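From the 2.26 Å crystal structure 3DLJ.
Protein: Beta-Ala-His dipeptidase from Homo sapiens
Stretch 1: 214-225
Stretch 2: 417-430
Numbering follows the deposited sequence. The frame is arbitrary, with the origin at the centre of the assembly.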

# COMPACT_ATOMS: atom_id res chain seq x y z
N LYS A 214 -2.08 2.16 20.52
CA LYS A 214 -3.48 1.87 20.21
C LYS A 214 -3.66 1.24 18.81
O LYS A 214 -3.20 1.80 17.81
CB LYS A 214 -4.34 3.13 20.37
N PRO A 215 -4.30 0.05 18.74
CA PRO A 215 -4.54 -0.59 17.45
C PRO A 215 -5.60 0.17 16.69
O PRO A 215 -6.23 1.09 17.23
CB PRO A 215 -5.05 -1.99 17.84
CG PRO A 215 -4.74 -2.14 19.32
CD PRO A 215 -4.84 -0.75 19.86
N ALA A 216 -5.80 -0.18 15.43
CA ALA A 216 -6.67 0.63 14.61
C ALA A 216 -7.52 -0.22 13.69
O ALA A 216 -7.20 -1.39 13.44
CB ALA A 216 -5.84 1.60 13.79
N ILE A 217 -8.61 0.39 13.23
CA ILE A 217 -9.34 -0.07 12.06
C ILE A 217 -9.44 1.11 11.10
O ILE A 217 -9.71 2.24 11.52
CB ILE A 217 -10.76 -0.62 12.41
CG1 ILE A 217 -10.67 -1.93 13.18
CG2 ILE A 217 -11.56 -0.91 11.16
CD1 ILE A 217 -11.81 -2.12 14.18
N THR A 218 -9.22 0.85 9.81
CA THR A 218 -9.10 1.89 8.79
C THR A 218 -10.31 1.86 7.87
O THR A 218 -10.66 0.82 7.32
CB THR A 218 -7.78 1.72 8.02
OG1 THR A 218 -6.69 1.65 8.96
CG2 THR A 218 -7.54 2.87 7.01
N TYR A 219 -10.98 3.01 7.73
CA TYR A 219 -12.25 3.07 7.02
C TYR A 219 -12.28 4.09 5.88
O TYR A 219 -13.32 4.26 5.22
CB TYR A 219 -13.41 3.37 7.98
CG TYR A 219 -13.40 4.77 8.56
CD1 TYR A 219 -14.09 5.82 7.92
CD2 TYR A 219 -12.72 5.05 9.75
CE1 TYR A 219 -14.08 7.11 8.46
CE2 TYR A 219 -12.72 6.32 10.29
CZ TYR A 219 -13.40 7.34 9.64
OH TYR A 219 -13.39 8.60 10.19
N GLY A 220 -11.16 4.77 5.66
CA GLY A 220 -11.05 5.69 4.54
C GLY A 220 -9.64 5.87 4.07
O GLY A 220 -8.71 5.79 4.86
N THR A 221 -9.48 6.10 2.77
CA THR A 221 -8.17 6.28 2.14
C THR A 221 -8.15 7.51 1.22
O THR A 221 -9.17 7.94 0.75
CB THR A 221 -7.74 5.02 1.31
OG1 THR A 221 -8.70 4.78 0.28
CG2 THR A 221 -7.62 3.77 2.18
N ARG A 222 -6.97 8.06 0.93
CA ARG A 222 -6.92 9.14 -0.04
C ARG A 222 -6.88 8.59 -1.47
O ARG A 222 -6.50 7.45 -1.67
CB ARG A 222 -5.74 10.07 0.22
CG ARG A 222 -5.87 10.89 1.49
CD ARG A 222 -4.98 12.12 1.42
NE ARG A 222 -3.61 11.75 1.74
CZ ARG A 222 -2.67 12.58 2.17
NH1 ARG A 222 -2.89 13.90 2.35
NH2 ARG A 222 -1.49 12.06 2.43
N GLY A 223 -7.30 9.39 -2.44
CA GLY A 223 -7.02 9.13 -3.84
C GLY A 223 -5.60 9.54 -4.20
O GLY A 223 -4.80 9.92 -3.32
N ASN A 224 -5.26 9.44 -5.49
CA ASN A 224 -3.96 9.89 -5.96
C ASN A 224 -3.95 10.33 -7.42
O ASN A 224 -4.75 9.86 -8.22
CB ASN A 224 -2.85 8.84 -5.71
CG ASN A 224 -1.45 9.49 -5.59
OD1 ASN A 224 -1.33 10.71 -5.59
ND2 ASN A 224 -0.42 8.68 -5.48
N SER A 225 -3.06 11.25 -7.75
CA SER A 225 -2.80 11.57 -9.13
C SER A 225 -1.29 11.69 -9.34
O SER A 225 -0.62 12.52 -8.71
CB SER A 225 -3.57 12.84 -9.54
OG SER A 225 -3.29 13.89 -8.63
N GLY A 417 -7.12 -5.99 24.28
CA GLY A 417 -7.73 -5.53 25.51
C GLY A 417 -8.12 -4.07 25.47
O GLY A 417 -8.34 -3.46 26.52
N THR A 418 -8.19 -3.50 24.28
CA THR A 418 -8.56 -2.09 24.17
C THR A 418 -9.38 -1.78 22.92
O THR A 418 -9.37 -2.55 21.96
CB THR A 418 -7.32 -1.16 24.22
OG1 THR A 418 -7.75 0.20 24.10
CG2 THR A 418 -6.33 -1.50 23.10
N GLU A 419 -10.07 -0.65 22.95
CA GLU A 419 -10.84 -0.21 21.79
C GLU A 419 -9.92 0.33 20.69
O GLU A 419 -9.05 1.17 20.96
CB GLU A 419 -11.89 0.84 22.18
CG GLU A 419 -13.02 0.31 23.07
CD GLU A 419 -13.93 -0.70 22.37
OE1 GLU A 419 -14.05 -0.64 21.13
OE2 GLU A 419 -14.54 -1.54 23.07
N PRO A 420 -10.12 -0.16 19.44
CA PRO A 420 -9.49 0.42 18.27
C PRO A 420 -10.01 1.83 17.97
O PRO A 420 -11.22 2.08 18.06
CB PRO A 420 -9.94 -0.52 17.14
CG PRO A 420 -11.17 -1.16 17.62
CD PRO A 420 -10.99 -1.30 19.10
N ASP A 421 -9.10 2.73 17.61
CA ASP A 421 -9.52 3.96 16.96
C ASP A 421 -9.87 3.68 15.51
O ASP A 421 -9.23 2.86 14.85
CB ASP A 421 -8.44 5.04 17.04
CG ASP A 421 -8.53 5.84 18.34
OD1 ASP A 421 -9.65 5.96 18.94
OD2 ASP A 421 -7.47 6.36 18.76
N MET A 422 -10.94 4.32 15.05
CA MET A 422 -11.35 4.29 13.66
C MET A 422 -10.55 5.39 12.96
O MET A 422 -10.74 6.58 13.22
CB MET A 422 -12.87 4.50 13.54
CG MET A 422 -13.72 3.42 14.22
SD MET A 422 -13.74 1.80 13.37
CE MET A 422 -14.82 2.19 11.97
N ILE A 423 -9.63 4.99 12.11
CA ILE A 423 -8.71 5.94 11.49
C ILE A 423 -8.93 5.99 9.98
O ILE A 423 -9.52 5.09 9.38
CB ILE A 423 -7.20 5.64 11.86
CG1 ILE A 423 -6.75 4.27 11.32
CG2 ILE A 423 -6.96 5.77 13.38
CD1 ILE A 423 -5.27 4.04 11.37
N ARG A 424 -8.48 7.09 9.37
CA ARG A 424 -8.34 7.14 7.94
C ARG A 424 -6.86 6.86 7.62
O ARG A 424 -6.06 6.57 8.52
CB ARG A 424 -8.84 8.48 7.38
CG ARG A 424 -10.33 8.73 7.56
CD ARG A 424 -10.85 9.82 6.60
NE ARG A 424 -12.32 9.95 6.62
N ASP A 425 -6.49 6.95 6.34
CA ASP A 425 -5.15 6.65 5.86
C ASP A 425 -4.80 7.66 4.78
O ASP A 425 -5.64 7.98 3.95
CB ASP A 425 -5.12 5.24 5.27
CG ASP A 425 -3.74 4.61 5.31
OD1 ASP A 425 -3.59 3.58 6.00
OD2 ASP A 425 -2.81 5.11 4.65
N GLY A 426 -3.56 8.13 4.78
CA GLY A 426 -3.09 9.05 3.77
C GLY A 426 -2.76 8.39 2.45
O GLY A 426 -2.74 9.03 1.41
N SER A 427 -2.52 7.08 2.50
CA SER A 427 -2.16 6.33 1.32
C SER A 427 -3.42 5.92 0.59
O SER A 427 -4.53 6.23 1.03
CB SER A 427 -1.29 5.13 1.69
OG SER A 427 -2.01 4.18 2.47
N THR A 428 -3.24 5.21 -0.51
CA THR A 428 -4.31 4.85 -1.43
C THR A 428 -4.32 3.34 -1.48
O THR A 428 -3.25 2.68 -1.57
CB THR A 428 -4.01 5.42 -2.83
OG1 THR A 428 -3.77 6.83 -2.71
CG2 THR A 428 -5.15 5.21 -3.81
N ILE A 429 -5.50 2.75 -1.37
CA ILE A 429 -5.60 1.31 -1.50
C ILE A 429 -6.54 1.02 -2.66
O ILE A 429 -7.74 0.83 -2.47
CB ILE A 429 -5.97 0.66 -0.17
CG1 ILE A 429 -4.82 0.92 0.81
CG2 ILE A 429 -6.17 -0.86 -0.34
CD1 ILE A 429 -5.21 1.05 2.26
N PRO A 430 -5.99 1.06 -3.89
CA PRO A 430 -6.76 1.02 -5.11
C PRO A 430 -7.67 -0.19 -5.12
O PRO A 430 -8.77 -0.12 -5.66
CB PRO A 430 -5.70 0.84 -6.20
CG PRO A 430 -4.46 1.36 -5.62
CD PRO A 430 -4.53 1.13 -4.16

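The parallel pairing of these two strands slips by one residue at Tyr-219: Thr-218 lies beside Ile-423, but the next residue of the second stretch, Arg-424, has Gly-220 as its nearest neighbour, so Tyr-219 has no partner of its own. Its backbone, with psi near 0°, departs from extended geometry, and its ring comes back against the other strand. The CG atom of Arg-424 lies over one face of that ring, while Met-422 O sits at the edge near its plane, 3.5 Å from Tyr-219 CE2. Met-422 CB packs 3.7 Å from the same CE2.

Before the slip the ladder is regular. Ile-217 bonds through both its N and its O: its N donates to Asp-421 O (3.0 Å), and its O accepts from Ile-423 N (2.8 Å), both nearly linear. Tyr-219 N then donates to Ile-423 O at 3.0 Å. These alternating bonds are the mark of parallel pairing, and CA-H...O contacts run beside them, such as Thr-218 CA to Ile-423 O at 3.3 Å. At the start of the ladder the bond from Asp-421 N to Pro-215 O is weak, 3.3 Å long. Beyond the slip, Asp-425 N reaches Gly-220 O at 2.9 Å, but the angle of 121° at the hydrogen makes this bond weak as well.

Side chains sort onto the two faces of the sheet. On one face Ala-216 CB touches Ile-423 CD1 at 3.5 Å, and Thr-218 CG2 lies 3.8 Å from Asp-425 CB. On the other, Ile-217 packs against two residues, its CD1 lying 3.6 Å from Pro-420 CG and its CB 4.0 Å from Met-422 SD. Gly-220 has no side chain, and Arg-424 passes close to it: an ideal CB on the glycine would stand a tight 3.3 Å from Arg-424 CD. Outside the ladder, Pro-215 CD meets Thr-418 CG2 at 3.6 Å.

At the far end, Arg-222 gathers the turn that follows the second strand. Its N donates to Ser-427 O (3.1 Å) and, weakly, to Asp-425 O (3.3 Å). Its side chain reaches Gly-426 O, which lies near the guanidinium plane: the bond from Arg-222 NE is short and almost straight (2.9 Å, 175°), and that from Arg-222 NH2 is weak at 3.4 Å. One carbonyl thus receives two donors from the same group. Gly-426 leaves room for this approach, since an ideal CB there would clash with Arg-222 NH2 at 3.0 Å. The turn is braced from within by Asp-425 OD2, which accepts from Ser-427 N (2.9 Å) and Ser-427 OG (2.5 Å). Thr-428 OG1 donates to Arg-222 O at 3.0 Å. Nearby, Thr-221 CG2 rests 3.6 Å from Ile-429 CD1, carrying apolar packing up to the N-cap of the following helix.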